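Local coordinates for protein arginine N-methyltransferase SFM1 (Saccharomyces cerevisiae, PDB 5C74) that transfers a methyl group from S-adenosyl-L-methionine to an arginine of ribosomal protein S3, giving the monomethylated residue, at residues A[39-43]-A[44-48]; A[190-193]-A[194-198]. All coordinates share one frame; numbering follows the deposited sequence.

Contact 1 (A[39-43]-A[44-48]); sequences ESTTE and KDIPQ. With SO4 (sulfate ion), chain C.
Asp-45 turns its carboxylate back over the main chain of Thr-41 and Thr-42. The arrangement is half of a capping box on the short 3-10 turn 43-45: the N3 carboxylate takes the N-cap N-H. Asp-45 OD2 accepts Thr-42 N at 2.9 Å and 168°, through the lone pair anti to the other carboxylate oxygen. CG stands beside the Asp-45 backbone N (chi1 -65°), which folds the acid toward the start of the turn. The other half is absent, as Asp-45 N bonds to Thr-42 O at 2.9 Å, not to OG1.

The bond from Lys-44 N to Thr-42 OG1 is weak. A water bridges the two side chains: it donates to Asp-45 OD2 at 2.6 Å and is also bonded to Thr-42 OG1.

Thr-41 also makes an apolar contact. Its CG2 meets Ile-46 CD1 at 4.0 Å, while its OG1 is tied to Pro-38 O. Both side chains pack on Trp-57. Ile-46 N closes the turn on Glu-43 O. Pro-47 sits at the N-cap position of helix 48-52. Arg-49 N and Gln-48 N both bond to a sulfate, probably from the crystallisation liquor, Gln-48 N reaching O2 at 2.9 Å.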
loop_
_atom_site.group_PDB
_atom_site.type_symbol
_atom_site.label_atom_id
_atom_site.label_comp_id
_atom_site.label_asym_id
_atom_site.label_seq_id
_atom_site.Cartn_x
_atom_site.Cartn_y
_atom_site.Cartn_z
ATOM N N GLU A 39 6.226 10.950 -8.705
ATOM C CA GLU A 39 7.489 11.520 -9.141
ATOM C C GLU A 39 8.602 11.374 -8.094
ATOM O O GLU A 39 9.780 11.362 -8.435
ATOM C CB GLU A 39 7.291 12.995 -9.506
ATOM C CG GLU A 39 8.285 13.512 -10.534
ATOM C CD GLU A 39 8.008 13.014 -11.963
ATOM O OE1 GLU A 39 7.078 12.212 -12.187
ATOM O OE2 GLU A 39 8.734 13.441 -12.883
ATOM N N SER A 40 8.223 11.237 -6.827
ATOM C CA SER A 40 9.197 11.172 -5.733
ATOM C C SER A 40 9.762 9.772 -5.527
ATOM O O SER A 40 10.598 9.556 -4.654
ATOM C CB SER A 40 8.553 11.649 -4.422
ATOM O OG SER A 40 8.111 12.989 -4.538
ATOM N N THR A 41 9.312 8.815 -6.326
ATOM C CA THR A 41 9.712 7.425 -6.124
ATOM C C THR A 41 11.180 7.177 -6.441
ATOM O O THR A 41 11.677 7.618 -7.471
ATOM C CB THR A 41 8.851 6.484 -6.994
ATOM O OG1 THR A 41 7.475 6.794 -6.778
ATOM C CG2 THR A 41 9.117 5.027 -6.651
ATOM N N THR A 42 11.880 6.485 -5.545
ATOM C CA THR A 42 13.219 6.003 -5.850
ATOM C C THR A 42 13.250 4.516 -5.557
ATOM O O THR A 42 12.271 3.956 -5.057
ATOM C CB THR A 42 14.332 6.724 -5.045
ATOM O OG1 THR A 42 14.304 6.305 -3.676
ATOM C CG2 THR A 42 14.156 8.230 -5.114
ATOM N N GLU A 43 14.360 3.861 -5.877
ATOM C CA GLU A 43 14.434 2.436 -5.635
ATOM C C GLU A 43 14.161 2.088 -4.176
ATOM O O GLU A 43 13.608 1.033 -3.891
ATOM C CB GLU A 43 15.792 1.876 -6.037
ATOM C CG GLU A 43 15.738 0.371 -6.145
ATOM C CD GLU A 43 16.977 -0.204 -6.764
ATOM O OE1 GLU A 43 16.843 -0.925 -7.774
ATOM O OE2 GLU A 43 18.077 0.070 -6.235
ATOM N N LYS A 44 14.530 2.979 -3.257
ATOM C CA LYS A 44 14.314 2.720 -1.832
ATOM C C LYS A 44 12.835 2.544 -1.482
ATOM O O LYS A 44 12.491 1.966 -0.446
ATOM C CB LYS A 44 14.911 3.854 -0.990
ATOM C CG LYS A 44 16.401 4.020 -1.169
ATOM C CD LYS A 44 16.902 5.306 -0.525
ATOM C CE LYS A 44 18.417 5.412 -0.628
ATOM N NZ LYS A 44 18.927 6.693 -0.061
ATOM N N ASP A 45 11.960 3.046 -2.343
ATOM C CA ASP A 45 10.524 2.943 -2.095
ATOM C C ASP A 45 9.913 1.630 -2.575
ATOM O O ASP A 45 8.743 1.342 -2.287
ATOM C CB ASP A 45 9.787 4.101 -2.760
ATOM C CG ASP A 45 10.150 5.448 -2.157
ATOM O OD1 ASP A 45 9.890 5.636 -0.955
ATOM O OD2 ASP A 45 10.662 6.326 -2.886
ATOM N N ILE A 46 10.680 0.848 -3.321
ATOM C CA ILE A 46 10.153 -0.398 -3.880
ATOM C C ILE A 46 10.358 -1.541 -2.900
ATOM O O ILE A 46 11.472 -1.746 -2.414
ATOM C CB ILE A 46 10.827 -0.743 -5.221
ATOM C CG1 ILE A 46 10.885 0.499 -6.117
ATOM C CG2 ILE A 46 10.097 -1.899 -5.916
ATOM C CD1 ILE A 46 9.511 1.004 -6.567
ATOM N N PRO A 47 9.282 -2.289 -2.591
ATOM C CA PRO A 47 9.405 -3.397 -1.637
ATOM C C PRO A 47 10.552 -4.342 -2.013
ATOM O O PRO A 47 10.733 -4.649 -3.192
ATOM C CB PRO A 47 8.042 -4.099 -1.734
ATOM C CG PRO A 47 7.085 -2.977 -2.093
ATOM C CD PRO A 47 7.887 -2.074 -3.020
ATOM N N GLN A 48 11.319 -4.782 -1.021
ATOM C CA GLN A 48 12.453 -5.673 -1.272
ATOM C C GLN A 48 12.053 -6.959 -1.991
ATOM O O GLN A 48 12.813 -7.476 -2.815
ATOM C CB GLN A 48 13.159 -6.027 0.039
ATOM C CG GLN A 48 13.975 -4.888 0.630
ATOM C CD GLN A 48 15.114 -4.460 -0.276
ATOM O OE1 GLN A 48 15.213 -3.296 -0.661
ATOM N NE2 GLN A 48 15.976 -5.403 -0.625
HETATM S S SO4 C . 9.221 -5.802 1.691
HETATM O O1 SO4 C . 7.839 -5.380 1.923
HETATM O O2 SO4 C . 10.019 -4.598 1.540
HETATM O O3 SO4 C . 9.290 -6.619 0.485
HETATM O O4 SO4 C . 9.722 -6.573 2.820
HETATM O O HOH W 1 12.679 7.786 -2.101
#

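Contact 2 (A[190-193]-A[194-198])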
loop_
_atom_site.group_PDB
_atom_site.type_symbol
_atom_site.label_atom_id
_atom_site.label_comp_id
_atom_site.label_asym_id
_atom_site.label_seq_id
_atom_site.Cartn_x
_atom_site.Cartn_y
_atom_site.Cartn_z
ATOM N N PRO A 190 -10.449 -21.269 -6.167
ATOM C CA PRO A 190 -10.004 -20.035 -6.815
ATOM C C PRO A 190 -8.485 -19.876 -6.676
ATOM O O PRO A 190 -7.897 -20.217 -5.645
ATOM C CB PRO A 190 -10.781 -18.940 -6.062
ATOM C CG PRO A 190 -11.057 -19.542 -4.694
ATOM C CD PRO A 190 -11.257 -21.025 -4.952
ATOM N N ILE A 191 -7.845 -19.398 -7.734
ATOM C CA ILE A 191 -6.409 -19.189 -7.715
ATOM C C ILE A 191 -6.102 -17.833 -7.110
ATOM O O ILE A 191 -6.489 -16.804 -7.666
ATOM C CB ILE A 191 -5.809 -19.279 -9.135
ATOM C CG1 ILE A 191 -5.998 -20.705 -9.678
ATOM C CG2 ILE A 191 -4.327 -18.883 -9.135
ATOM C CD1 ILE A 191 -5.675 -20.836 -11.182
ATOM N N LEU A 192 -5.426 -17.856 -5.965
ATOM C CA LEU A 192 -5.023 -16.641 -5.251
ATOM C C LEU A 192 -3.508 -16.534 -5.235
ATOM O O LEU A 192 -2.828 -17.550 -5.270
ATOM C CB LEU A 192 -5.530 -16.656 -3.800
ATOM C CG LEU A 192 -7.006 -16.738 -3.417
ATOM C CD1 LEU A 192 -7.234 -16.165 -2.027
ATOM C CD2 LEU A 192 -7.889 -16.048 -4.403
ATOM N N PRO A 193 -2.967 -15.304 -5.134
ATOM C CA PRO A 193 -1.520 -15.147 -4.960
ATOM C C PRO A 193 -1.040 -15.922 -3.745
ATOM O O PRO A 193 -1.807 -16.065 -2.782
ATOM C CB PRO A 193 -1.351 -13.631 -4.736
ATOM C CG PRO A 193 -2.529 -13.027 -5.454
ATOM C CD PRO A 193 -3.666 -14.010 -5.222
ATOM N N GLU A 194 0.196 -16.413 -3.769
ATOM C CA GLU A 194 0.778 -16.987 -2.572
ATOM C C GLU A 194 0.617 -15.987 -1.428
ATOM O O GLU A 194 0.838 -14.787 -1.617
ATOM C CB GLU A 194 2.257 -17.333 -2.789
ATOM C CG GLU A 194 2.485 -18.384 -3.878
ATOM C CD GLU A 194 3.958 -18.775 -4.041
ATOM O OE1 GLU A 194 4.814 -18.282 -3.273
ATOM O OE2 GLU A 194 4.257 -19.585 -4.943
ATOM N N GLY A 195 0.194 -16.471 -0.262
ATOM C CA GLY A 195 0.093 -15.609 0.900
ATOM C C GLY A 195 -1.219 -14.852 1.048
ATOM O O GLY A 195 -1.499 -14.318 2.120
ATOM N N MET A 196 -2.018 -14.776 -0.011
ATOM C CA MET A 196 -3.243 -13.962 0.071
ATOM C C MET A 196 -4.291 -14.570 1.006
ATOM O O MET A 196 -4.917 -13.850 1.791
ATOM C CB MET A 196 -3.864 -13.740 -1.312
ATOM C CG MET A 196 -5.090 -12.784 -1.273
ATOM S SD MET A 196 -4.693 -11.064 -0.820
ATOM C CE MET A 196 -3.879 -10.510 -2.319
ATOM N N LEU A 197 -4.497 -15.883 0.944
ATOM C CA LEU A 197 -5.489 -16.485 1.849
ATOM C C LEU A 197 -5.067 -16.268 3.305
ATOM O O LEU A 197 -5.911 -15.998 4.182
ATOM C CB LEU A 197 -5.679 -17.973 1.559
ATOM C CG LEU A 197 -6.791 -18.662 2.366
ATOM C CD1 LEU A 197 -8.117 -17.914 2.209
ATOM C CD2 LEU A 197 -6.944 -20.116 1.948
ATOM N N ASP A 198 -3.764 -16.373 3.567
ATOM C CA ASP A 198 -3.240 -16.062 4.896
ATOM C C ASP A 198 -3.564 -14.633 5.304
ATOM O O ASP A 198 -3.918 -14.380 6.455
ATOM C CB ASP A 198 -1.722 -16.256 4.969
ATOM C CG ASP A 198 -1.321 -17.710 5.080
ATOM O OD1 ASP A 198 -2.209 -18.567 5.276
ATOM O OD2 ASP A 198 -0.112 -17.991 4.959
HETATM O O HOH W 2 -3.260 -17.752 -1.000
#
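Leu-192 lies against the first residues of helix 196-205, just before the chain makes a type II beta turn over 193-196. Its first two torsions (chi1 -60°, chi2 -156°) together bring CD1 to the helix. There CD1 touches Met-196 CG at 4.1 Å, with the two side chains at about a right angle. The same methyl comes within 4.3 Å of Leu-197 CB. Leu-192 also packs on Tyr-182 and Phe-168, so it joins the helix start to the antiparallel sheet.

Pro-193 comes next and opens the turn. Its ring lies alongside Met-196, pointing the same way, with CD 3.9 Å from Met-196 CB. Both residues face helix 14-27: Pro-193 rests on Glu-19 and Gln-22, and Met-196 on Trp-15 and Glu-19. Met-196 holds CG anti to its backbone N, on the side where Leu-192 CD1 meets it.

The turn is closed by Met-196 N, which bonds to Pro-193 O at 3.1 Å. Glu-194 and Gly-195 form its corner. Gly-195 has a positive phi (87°), as expected at the third position of a type II turn. As the N-cap it has no side chain to offer the helix. A water takes the N-H of Leu-197 instead, consistent with a stand-in for a capping side chain. This water accepts Leu-197 N at 3.0 Å and donates to Pro-193 O at 2.9 Å.

Overall arrangement
Both contacts are local turns that lead the chain into a helix, with centres about 25 Å apart. Contact 1 is a surface contact in the loop between strand 32-35 and helix 48-52. Contact 2 is partly buried and brings the chain from the small antiparallel sheet to helix 196-205. They share no elements: contact 1 rests on strand 56-57 and helix 48-52, and contact 2 on helices 14-27 and 140-151 and the antiparallel sheet. The chemistry follows this placing. The exposed loop is mainly polar, with a carboxylate taking a backbone N-H. The more buried turn is mainly apolar, with proline, leucine and methionine packing. Each has one bridging water.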